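Local structure of tail spike protein gp49 (Pseudomonas phage LKA1, 4RU4) at residues Y358-T364 with L384-Y390; L434-L440 with S465-Q471; G447-N453 with G477-E482. The protein forms a trimeric phage tailspike and probably acts as a lyase on the O-specific polysaccharide of the Pseudomonas host, aiding virus entry. The contacts are given in a common frame with arbitrary orientation. Where two conformers were deposited one is given. Numbering follows the deposited sequence.

Overall arrangement
All three interactions join neighbouring coils of the parallel β-helix of the pectin lyase-like region. Interaction 1 pairs two earlier coils and borders the other subunits of the trimer. Interactions 2 and 3 involve the same two later coils: strands 439-446 and 468-474 run from the corner of interaction 2 to the loops of interaction 3. None touches another; centres lie about 20 Å (1 and 2), 26 Å (1 and 3) and 23 Å (2 and 3) apart. The calcium ion bound by Gly-368 and Asp-394 lies about 8 Å from the side chain of Leu-434 in interaction 2 and about 13 Å from that of Tyr-390 in interaction 1; Asp-394 itself hydrogen-bonds Ser-438.

Interaction 1 (Y358-T364 with L384-Y390)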
loop_
_atom_site.group_PDB
_atom_site.type_symbol
_atom_site.label_atom_id
_atom_site.label_comp_id
_atom_site.label_asym_id
_atom_site.label_seq_id
_atom_site.Cartn_x
_atom_site.Cartn_y
_atom_site.Cartn_z
ATOM N N TYR B 358 -7.957 -1.653 -7.277
ATOM C CA TYR B 358 -7.618 -0.366 -6.668
ATOM C C TYR B 358 -7.228 -0.678 -5.231
ATOM O O TYR B 358 -7.989 -1.347 -4.523
ATOM C CB TYR B 358 -8.829 0.588 -6.706
ATOM C CG TYR B 358 -9.115 1.035 -8.106
ATOM C CD1 TYR B 358 -9.832 0.224 -8.973
ATOM C CD2 TYR B 358 -8.610 2.248 -8.589
ATOM C CE1 TYR B 358 -10.074 0.620 -10.306
ATOM C CE2 TYR B 358 -8.822 2.640 -9.907
ATOM C CZ TYR B 358 -9.566 1.821 -10.759
ATOM O OH TYR B 358 -9.777 2.185 -12.075
ATOM N N ARG B 359 -6.054 -0.219 -4.793
ATOM C CA ARG B 359 -5.550 -0.562 -3.462
ATOM C C ARG B 359 -5.129 0.686 -2.710
ATOM O O ARG B 359 -4.266 1.431 -3.191
ATOM C CB ARG B 359 -4.327 -1.469 -3.555
ATOM C CG ARG B 359 -4.541 -2.724 -4.404
ATOM C CD ARG B 359 -3.238 -3.522 -4.507
ATOM N NE ARG B 359 -3.484 -4.904 -4.919
ATOM C CZ ARG B 359 -3.157 -5.430 -6.098
ATOM N NH1 ARG B 359 -2.526 -4.707 -7.021
ATOM N NH2 ARG B 359 -3.444 -6.706 -6.350
ATOM N N HIS B 360 -5.705 0.890 -1.526
ATOM C CA HIS B 360 -5.329 2.052 -0.710
ATOM C C HIS B 360 -5.429 3.351 -1.508
ATOM O O HIS B 360 -4.578 4.242 -1.360
ATOM C CB HIS B 360 -3.919 1.858 -0.128
ATOM C CG HIS B 360 -3.887 0.948 1.076
ATOM N ND1 HIS B 360 -2.729 0.375 1.565
ATOM C CD2 HIS B 360 -4.888 0.518 1.886
ATOM C CE1 HIS B 360 -3.019 -0.373 2.619
ATOM N NE2 HIS B 360 -4.318 -0.290 2.845
ATOM N N CYS B 361 -6.468 3.454 -2.341
ATOM C CA CYS B 361 -6.800 4.711 -3.004
ATOM C C CYS B 361 -7.867 5.492 -2.251
ATOM O O CYS B 361 -8.722 4.911 -1.562
ATOM C CB CYS B 361 -7.321 4.455 -4.416
ATOM S SG CYS B 361 -6.044 3.769 -5.476
ATOM N N THR B 362 -7.843 6.815 -2.411
ATOM C CA THR B 362 -8.960 7.645 -1.972
ATOM C C THR B 362 -9.635 8.116 -3.255
ATOM O O THR B 362 -8.962 8.670 -4.143
ATOM C CB THR B 362 -8.459 8.869 -1.156
ATOM O OG1 THR B 362 -7.611 8.394 -0.102
ATOM C CG2 THR B 362 -9.614 9.658 -0.546
ATOM N N ILE B 363 -10.947 7.900 -3.363
ATOM C CA ILE B 363 -11.661 8.159 -4.624
ATOM C C ILE B 363 -12.951 8.914 -4.334
ATOM O O ILE B 363 -13.737 8.481 -3.479
ATOM C CB ILE B 363 -12.004 6.824 -5.383
ATOM C CG1 ILE B 363 -10.826 5.831 -5.338
ATOM C CG2 ILE B 363 -12.441 7.130 -6.844
ATOM C CD1 ILE B 363 -11.127 4.439 -5.967
ATOM N N THR B 364 -13.168 10.048 -5.007
ATOM C CA THR B 364 -14.441 10.750 -4.909
ATOM C C THR B 364 -15.334 10.500 -6.125
ATOM O O THR B 364 -14.907 9.914 -7.105
ATOM C CB THR B 364 -14.264 12.269 -4.774
ATOM O OG1 THR B 364 -13.687 12.777 -5.981
ATOM C CG2 THR B 364 -13.390 12.623 -3.595
ATOM N N LEU B 384 -11.715 -3.732 -4.898
ATOM C CA LEU B 384 -11.470 -2.461 -4.204
ATOM C C LEU B 384 -10.891 -2.850 -2.853
ATOM O O LEU B 384 -11.612 -3.288 -1.952
ATOM C CB LEU B 384 -12.767 -1.648 -4.002
ATOM C CG LEU B 384 -13.485 -1.189 -5.259
ATOM C CD1 LEU B 384 -14.694 -0.325 -4.910
ATOM C CD2 LEU B 384 -12.527 -0.422 -6.164
ATOM N N ASP B 385 -9.581 -2.685 -2.723
ATOM C CA ASP B 385 -8.834 -3.198 -1.608
ATOM C C ASP B 385 -8.529 -2.064 -0.633
ATOM O O ASP B 385 -7.624 -1.259 -0.900
ATOM C CB ASP B 385 -7.525 -3.739 -2.183
ATOM C CG ASP B 385 -6.671 -4.447 -1.163
ATOM O OD1 ASP B 385 -6.545 -4.003 0.005
ATOM O OD2 ASP B 385 -6.121 -5.501 -1.552
ATOM N N GLN B 386 -9.256 -2.015 0.489
ATOM C CA GLN B 386 -9.031 -1.033 1.551
ATOM C C GLN B 386 -9.015 0.401 1.012
ATOM O O GLN B 386 -8.124 1.199 1.358
ATOM C CB GLN B 386 -7.705 -1.283 2.272
ATOM C CG GLN B 386 -7.452 -2.711 2.742
ATOM C CD GLN B 386 -8.370 -3.176 3.865
ATOM O OE1 GLN B 386 -8.736 -4.360 3.926
ATOM N NE2 GLN B 386 -8.717 -2.272 4.773
ATOM N N CYS B 387 -9.992 0.732 0.176
ATOM C CA CYS B 387 -10.093 2.091 -0.334
ATOM C C CYS B 387 -10.964 2.988 0.538
ATOM O O CYS B 387 -11.869 2.530 1.245
ATOM C CB CYS B 387 -10.616 2.093 -1.772
ATOM S SG CYS B 387 -9.425 1.321 -2.952
ATOM N N THR B 388 -10.692 4.282 0.453
ATOM C CA THR B 388 -11.508 5.277 1.120
ATOM C C THR B 388 -12.339 5.945 0.027
ATOM O O THR B 388 -11.780 6.518 -0.917
ATOM C CB THR B 388 -10.602 6.293 1.822
ATOM O OG1 THR B 388 -9.866 5.634 2.858
ATOM C CG2 THR B 388 -11.438 7.459 2.394
ATOM N N LEU B 389 -13.665 5.819 0.112
ATOM C CA LEU B 389 -14.544 6.267 -0.967
ATOM C C LEU B 389 -15.471 7.373 -0.442
ATOM O O LEU B 389 -15.986 7.277 0.678
ATOM C CB LEU B 389 -15.389 5.099 -1.495
ATOM C CG LEU B 389 -14.626 3.818 -1.847
ATOM C CD1 LEU B 389 -15.634 2.724 -2.181
ATOM C CD2 LEU B 389 -13.684 4.051 -3.028
ATOM N N TYR B 390 -15.680 8.434 -1.220
ATOM C CA TYR B 390 -16.610 9.493 -0.794
ATOM C C TYR B 390 -17.443 10.001 -1.946
ATOM O O TYR B 390 -16.901 10.364 -2.992
ATOM C CB TYR B 390 -15.868 10.687 -0.161
ATOM C CG TYR B 390 -16.768 11.849 0.266
ATOM C CD1 TYR B 390 -17.998 11.627 0.892
ATOM C CD2 TYR B 390 -16.384 13.173 0.043
ATOM C CE1 TYR B 390 -18.808 12.690 1.284
ATOM C CE2 TYR B 390 -17.185 14.229 0.436
ATOM C CZ TYR B 390 -18.397 13.980 1.047
ATOM O OH TYR B 390 -19.200 15.032 1.435
HETATM O O HOH W 1 -4.556 -7.168 -3.558
#
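Ile-363 packs over Leu-389, its CD1 3.9 Å from Leu-389 CD2, and on the same face Tyr-358 CB lies 3.9 Å from Leu-384 CD2. These mainly apolar residues line the inside of two successive coils of a parallel β-helix, with Cys-361 CB and Cys-387 SG (4.0 Å) packed at the corner between the strands; the Tyr-358 hydroxyl bonds Thr-350 O. Residues pair in register, Tyr-358 with Leu-384 and Thr-362 with Thr-388, through hydrogen bonds of the parallel-strand pattern: Asp-385 N to Tyr-358 O (2.8 Å), His-360 N to Asp-385 O (2.9 Å), Thr-388 N to Cys-361 O (2.9 Å), Ile-363 N to Thr-388 O (2.9 Å) and Tyr-390 N to Ile-363 O (3.0 Å). His-360 and Gln-386 both take the left-handed helical conformation, so the two segments bend alike through the corner. On the outer face a water joins Arg-359 NE (2.9 Å) and Asp-385 OD2 (3.0 Å), and Arg-359 salt-bridges Glu-341. His-360 NE2 hydrogen-bonds Asp-385 of the second subunit, and Asp-385 here receives the same bond from His-360 of the third. Chemistry thus divides by face: mainly apolar packing inside, polar groups around Arg-359 and His-360 outside, some reaching neighbouring subunits.

Interaction 2 (L434-L440 with S465-Q471); sequences LSTSSYL and SLGKVLQ
Segments 434-440 and 465-471 run side by side where two consecutive coils turn a corner. Ser-435 to Ser-438 form a type I β turn, closed by Ser-438 N to Ser-435 O at 3.1 Å; Tyr-439 is extended. Leu-440 (-72/-42) and Val-469 (-80/-62) then turn at equivalent places, CA atoms 5.0 Å apart.

Between backbones, Ser-438 O accepts from both Gly-467 N and Lys-468 N, each at 2.9 Å, and Leu-440 N donates to Lys-468 O at 3.1 Å. The last two flank a single parallel bridge, Tyr-439 with Lys-468 (CA-CA 4.5 Å). Gly-467 (-93/-56) brings its CA within 3.0 Å of Thr-436 O, where a CB would clash. Stacking of successive coils by parallel pairing is the hallmark of the parallel β-helix; here register holds at Tyr-439/Lys-468 and Leu-440/Val-469 and shifts across the turn.

Side-chain hydrogen bonds brace the turn: Ser-435 OG (p) accepts from Ser-437 N at 2.9 Å, an ST turn, and Ser-438 OG (m) accepts from Ser-435 N at 2.9 Å while bonding Asp-394, a calcium ligand. Lys-468, extended beyond chi1, donates from NZ to Gln-471 OE1 (2.6 Å) and also bonds Ser-500.

Leu-466 (t, p) places CD1 3.7 Å from both Leu-434 CD1 and Leu-440 CD2. Tyr-439, its chi1 at 29° between wells, turns a ring face to Gln-471 CB, 4.0 Å from the centroid, a CH-pi contact.

At the Leu-434/Ser-465 end, one water accepts from Leu-434 N (2.9 Å) and lies 2.6 Å from Ser-465 O; another accepts from Ser-465 N (3.0 Å) and lies 2.7 Å from Leu-434 O.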
loop_
_atom_site.group_PDB
_atom_site.type_symbol
_atom_site.label_atom_id
_atom_site.label_comp_id
_atom_site.label_asym_id
_atom_site.label_seq_id
_atom_site.Cartn_x
_atom_site.Cartn_y
_atom_site.Cartn_z
ATOM N N LEU B 434 -27.546 9.982 0.129
ATOM C CA LEU B 434 -28.332 8.960 -0.573
ATOM C C LEU B 434 -29.787 8.983 -0.089
ATOM O O LEU B 434 -30.104 9.649 0.908
ATOM C CB LEU B 434 -27.732 7.560 -0.343
ATOM C CG LEU B 434 -26.256 7.334 -0.696
ATOM C CD1 LEU B 434 -25.882 5.858 -0.406
ATOM C CD2 LEU B 434 -25.944 7.716 -2.170
ATOM N N SER B 435 -30.669 8.260 -0.785
ATOM C CA SER B 435 -32.070 8.129 -0.330
ATOM C C SER B 435 -32.352 6.715 0.166
ATOM O O SER B 435 -31.483 5.829 0.103
ATOM C CB SER B 435 -33.061 8.473 -1.442
ATOM O OG SER B 435 -33.237 7.369 -2.310
ATOM N N THR B 436 -33.583 6.495 0.639
ATOM C CA THR B 436 -33.988 5.169 1.063
ATOM C C THR B 436 -34.181 4.241 -0.117
ATOM O O THR B 436 -34.523 3.081 0.075
ATOM C CB THR B 436 -35.291 5.212 1.884
ATOM O OG1 THR B 436 -36.300 5.862 1.112
ATOM C CG2 THR B 436 -35.066 6.001 3.166
ATOM N N SER B 437 -34.016 4.759 -1.338
ATOM C CA SER B 437 -34.037 3.905 -2.544
ATOM C C SER B 437 -32.622 3.570 -3.076
ATOM O O SER B 437 -32.466 2.731 -3.952
ATOM C CB SER B 437 -34.894 4.526 -3.664
ATOM O OG SER B 437 -36.250 4.705 -3.262
ATOM N N SER B 438 -31.594 4.193 -2.524
ATOM C CA SER B 438 -30.231 4.008 -3.052
ATOM C C SER B 438 -29.610 2.685 -2.615
ATOM O O SER B 438 -29.947 2.159 -1.545
ATOM C CB SER B 438 -29.326 5.171 -2.633
ATOM O OG SER B 438 -29.929 6.432 -2.913
ATOM N N TYR B 439 -28.681 2.172 -3.427
ATOM C CA TYR B 439 -27.977 0.929 -3.137
ATOM C C TYR B 439 -26.462 1.141 -3.273
ATOM O O TYR B 439 -25.997 1.923 -4.106
ATOM C CB TYR B 439 -28.439 -0.221 -4.056
ATOM C CG TYR B 439 -28.915 0.258 -5.420
ATOM C CD1 TYR B 439 -28.020 0.468 -6.456
ATOM C CD2 TYR B 439 -30.269 0.504 -5.655
ATOM C CE1 TYR B 439 -28.453 0.935 -7.701
ATOM C CE2 TYR B 439 -30.714 0.959 -6.901
ATOM C CZ TYR B 439 -29.798 1.169 -7.909
ATOM O OH TYR B 439 -30.240 1.618 -9.125
ATOM N N LEU B 440 -25.690 0.471 -2.435
ATOM C CA LEU B 440 -24.237 0.694 -2.470
ATOM C C LEU B 440 -23.625 0.069 -3.710
ATOM O O LEU B 440 -22.753 0.658 -4.353
ATOM C CB LEU B 440 -23.574 0.168 -1.211
ATOM C CG LEU B 440 -24.110 0.845 0.057
ATOM C CD1 LEU B 440 -23.382 0.298 1.257
ATOM C CD2 LEU B 440 -23.894 2.366 -0.051
ATOM N N SER B 465 -29.468 8.376 4.824
ATOM C CA SER B 465 -30.387 7.325 4.385
ATOM C C SER B 465 -29.672 6.327 3.470
ATOM O O SER B 465 -28.639 6.641 2.854
ATOM C CB SER B 465 -31.588 7.929 3.658
ATOM O OG SER B 465 -32.247 8.832 4.510
ATOM N N LEU B 466 -30.240 5.127 3.387
ATOM C CA LEU B 466 -29.769 4.092 2.487
ATOM C C LEU B 466 -30.945 3.159 2.265
ATOM O O LEU B 466 -31.763 2.969 3.166
ATOM C CB LEU B 466 -28.595 3.316 3.103
ATOM C CG LEU B 466 -27.970 2.196 2.280
ATOM C CD1 LEU B 466 -27.395 2.740 0.945
ATOM C CD2 LEU B 466 -26.869 1.496 3.121
ATOM N N GLY B 467 -31.037 2.605 1.057
ATOM C CA GLY B 467 -32.001 1.565 0.768
ATOM C C GLY B 467 -31.430 0.167 0.953
ATOM O O GLY B 467 -31.968 -0.644 1.721
ATOM N N LYS B 468 -30.328 -0.126 0.261
ATOM C CA LYS B 468 -29.847 -1.518 0.180
ATOM C C LYS B 468 -28.339 -1.557 0.103
ATOM O O LYS B 468 -27.730 -0.587 -0.354
ATOM C CB LYS B 468 -30.364 -2.214 -1.093
ATOM C CG LYS B 468 -31.769 -1.821 -1.512
ATOM C CD LYS B 468 -32.283 -2.696 -2.652
ATOM C CE LYS B 468 -33.688 -2.248 -3.096
ATOM N NZ LYS B 468 -34.184 -3.011 -4.279
ATOM N N VAL B 469 -27.750 -2.691 0.502
ATOM C CA VAL B 469 -26.323 -2.911 0.271
ATOM C C VAL B 469 -26.168 -3.354 -1.181
ATOM O O VAL B 469 -25.550 -2.646 -1.969
ATOM C CB VAL B 469 -25.700 -3.942 1.257
ATOM C CG1 VAL B 469 -24.191 -4.130 0.997
ATOM C CG2 VAL B 469 -25.941 -3.509 2.709
ATOM N N LEU B 470 -26.765 -4.497 -1.543
ATOM C CA LEU B 470 -26.653 -5.013 -2.908
ATOM C C LEU B 470 -27.981 -4.973 -3.642
ATOM O O LEU B 470 -29.047 -5.231 -3.051
ATOM C CB LEU B 470 -26.156 -6.462 -2.911
ATOM C CG LEU B 470 -24.888 -6.757 -2.113
ATOM C CD1 LEU B 470 -24.533 -8.225 -2.275
ATOM C CD2 LEU B 470 -23.721 -5.837 -2.545
ATOM N N GLN B 471 -27.896 -4.686 -4.939
ATOM C CA GLN B 471 -29.032 -4.718 -5.846
ATOM C C GLN B 471 -28.557 -5.559 -7.037
ATOM O O GLN B 471 -27.699 -5.121 -7.810
ATOM C CB GLN B 471 -29.383 -3.300 -6.281
ATOM C CG GLN B 471 -30.366 -3.231 -7.429
ATOM C CD GLN B 471 -31.787 -3.430 -6.965
ATOM O OE1 GLN B 471 -32.163 -2.997 -5.873
ATOM N NE2 GLN B 471 -32.582 -4.109 -7.779
HETATM O O HOH W 2 -27.049 8.753 2.739
HETATM O O HOH W 3 -29.213 10.863 3.191
#

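Interaction 3 (G447-N453 with G477-E482)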
loop_
_atom_site.group_PDB
_atom_site.type_symbol
_atom_site.label_atom_id
_atom_site.label_comp_id
_atom_site.label_asym_id
_atom_site.label_seq_id
_atom_site.Cartn_x
_atom_site.Cartn_y
_atom_site.Cartn_z
ATOM N N GLY B 447 -26.971 -10.196 -20.583
ATOM C CA GLY B 447 -26.686 -11.183 -21.601
ATOM C C GLY B 447 -25.657 -12.217 -21.210
ATOM O O GLY B 447 -25.574 -13.249 -21.849
ATOM N N SER B 448 -24.834 -11.923 -20.210
ATOM C CA SER B 448 -23.836 -12.880 -19.754
ATOM C C SER B 448 -24.494 -14.122 -19.165
ATOM O O SER B 448 -25.632 -14.062 -18.691
ATOM C CB SER B 448 -22.911 -12.242 -18.706
ATOM O OG SER B 448 -23.656 -11.790 -17.568
ATOM N N THR B 449 -23.776 -15.244 -19.200
ATOM C CA THR B 449 -24.276 -16.472 -18.608
ATOM C C THR B 449 -23.313 -17.054 -17.572
ATOM O O THR B 449 -23.554 -18.129 -17.027
ATOM C CB THR B 449 -24.576 -17.522 -19.678
ATOM O OG1 THR B 449 -23.380 -17.777 -20.441
ATOM C CG2 THR B 449 -25.713 -17.026 -20.590
ATOM N N VAL B 450 -22.255 -16.315 -17.255
ATOM C CA VAL B 450 -21.237 -16.802 -16.320
ATOM C C VAL B 450 -21.571 -16.554 -14.835
ATOM O O VAL B 450 -22.407 -15.711 -14.507
ATOM C CB VAL B 450 -19.862 -16.148 -16.636
ATOM C CG1 VAL B 450 -19.389 -16.511 -18.055
ATOM C CG2 VAL B 450 -19.940 -14.631 -16.445
ATOM N N PRO B 451 -20.912 -17.299 -13.920
ATOM C CA PRO B 451 -21.063 -16.954 -12.505
ATOM C C PRO B 451 -20.617 -15.508 -12.247
ATOM O O PRO B 451 -19.598 -15.083 -12.785
ATOM C CB PRO B 451 -20.105 -17.923 -11.799
ATOM C CG PRO B 451 -20.071 -19.154 -12.735
ATOM C CD PRO B 451 -20.032 -18.470 -14.112
ATOM N N VAL B 452 -21.420 -14.774 -11.485
ATOM C CA VAL B 452 -21.073 -13.445 -10.995
ATOM C C VAL B 452 -21.130 -13.480 -9.467
ATOM O O VAL B 452 -22.213 -13.506 -8.863
ATOM C CB VAL B 452 -22.056 -12.394 -11.543
ATOM C CG1 VAL B 452 -21.807 -11.002 -10.927
ATOM C CG2 VAL B 452 -21.935 -12.338 -13.066
ATOM N N ASN B 453 -19.951 -13.470 -8.853
ATOM C CA ASN B 453 -19.801 -13.608 -7.409
ATOM C C ASN B 453 -19.485 -12.269 -6.740
ATOM O O ASN B 453 -18.724 -11.465 -7.285
ATOM C CB ASN B 453 -18.653 -14.587 -7.135
ATOM C CG ASN B 453 -18.863 -15.921 -7.833
ATOM O OD1 ASN B 453 -19.938 -16.518 -7.723
ATOM N ND2 ASN B 453 -17.863 -16.368 -8.594
ATOM N N GLY B 477 -29.852 -12.911 -19.929
ATOM C CA GLY B 477 -28.784 -13.803 -19.530
ATOM C C GLY B 477 -29.159 -14.486 -18.221
ATOM O O GLY B 477 -30.324 -14.481 -17.828
ATOM N N SER B 478 -28.178 -15.060 -17.535
ATOM C CA SER B 478 -28.462 -15.844 -16.319
ATOM C C SER B 478 -27.174 -16.054 -15.572
ATOM O O SER B 478 -26.111 -15.849 -16.125
ATOM C CB SER B 478 -29.025 -17.222 -16.698
ATOM O OG SER B 478 -28.123 -17.859 -17.588
ATOM N N THR B 479 -27.252 -16.476 -14.308
ATOM C CA THR B 479 -26.040 -16.711 -13.561
ATOM C C THR B 479 -26.245 -17.769 -12.469
ATOM O O THR B 479 -27.314 -17.856 -11.878
ATOM C CB THR B 479 -25.474 -15.390 -12.938
ATOM O OG1 THR B 479 -24.160 -15.631 -12.437
ATOM C CG2 THR B 479 -26.369 -14.852 -11.812
ATOM N N SER B 480 -25.213 -18.567 -12.241
ATOM C CA SER B 480 -25.180 -19.504 -11.104
ATOM C C SER B 480 -23.920 -19.190 -10.292
ATOM O O SER B 480 -22.855 -19.807 -10.485
ATOM C CB SER B 480 -25.145 -20.947 -11.615
ATOM O OG SER B 480 -26.406 -21.307 -12.163
ATOM N N PRO B 481 -24.011 -18.192 -9.410
ATOM C CA PRO B 481 -22.808 -17.751 -8.685
ATOM C C PRO B 481 -22.297 -18.832 -7.741
ATOM O O PRO B 481 -23.096 -19.628 -7.261
ATOM C CB PRO B 481 -23.308 -16.551 -7.862
ATOM C CG PRO B 481 -24.558 -16.065 -8.611
ATOM C CD PRO B 481 -25.195 -17.378 -9.081
ATOM N N GLU B 482 -20.989 -18.880 -7.518
ATOM C CA GLU B 482 -20.426 -19.687 -6.429
ATOM C C GLU B 482 -20.658 -19.058 -5.063
ATOM O O GLU B 482 -20.703 -19.761 -4.058
ATOM C CB GLU B 482 -18.927 -19.929 -6.626
ATOM C CG GLU B 482 -18.598 -20.829 -7.806
ATOM C CD GLU B 482 -17.092 -20.909 -8.098
ATOM O OE1 GLU B 482 -16.293 -20.115 -7.530
ATOM O OE2 GLU B 482 -16.707 -21.778 -8.910
HETATM O O HOH W 4 -23.954 -13.921 -16.018
HETATM O O HOH W 5 -23.311 -19.052 -14.421
HETATM O O HOH W 6 -25.971 -19.393 -16.761
#
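This is a largely polar contact in the parallel β-helix, between a loop running into the start of strand 452-463 and the loop 477-482, stacked one on the other where successive coils turn between strands. Segments 447-453 and 477-482 run nearly parallel, their end-to-end directions 14° apart, yet direct backbone hydrogen bonding is limited to Ser-478 N to Ser-448 O (3.0 Å). Gly-477 lets the loops approach closely at the start, since a CB on it would lie only 2.2 Å from Ser-448 O. Thr-449 CA follows with a CA-H...O contact to Ser-478 O at 3.1 Å.

Further along, side chains take over. The Thr-479 hydroxyl OG1 donates to Val-450 O (2.7 Å) and accepts a weak bond from Val-452 N (3.0 Å), spanning Pro-451, which has no amide hydrogen to offer. Asn-453 OD1 receives another weak bond from Glu-482 N (2.6 Å) and also binds Tyr-483 N, while its ND2 reaches Asn-421. Waters fill the gaps: one joins Ser-448 OG (2.7 Å), Val-450 O (2.8 Å) and Ser-478 O (2.9 Å), and a second bridges Thr-449 O (2.8 Å) and Ser-480 N (2.9 Å).

The side chains of Val-452 and Thr-479 both rest on Leu-445 of strand 439-446. Strand 452-463, which begins within the first segment, pairs in parallel with strand 420-425 of the coil before and with strand 484-487 of the coil after.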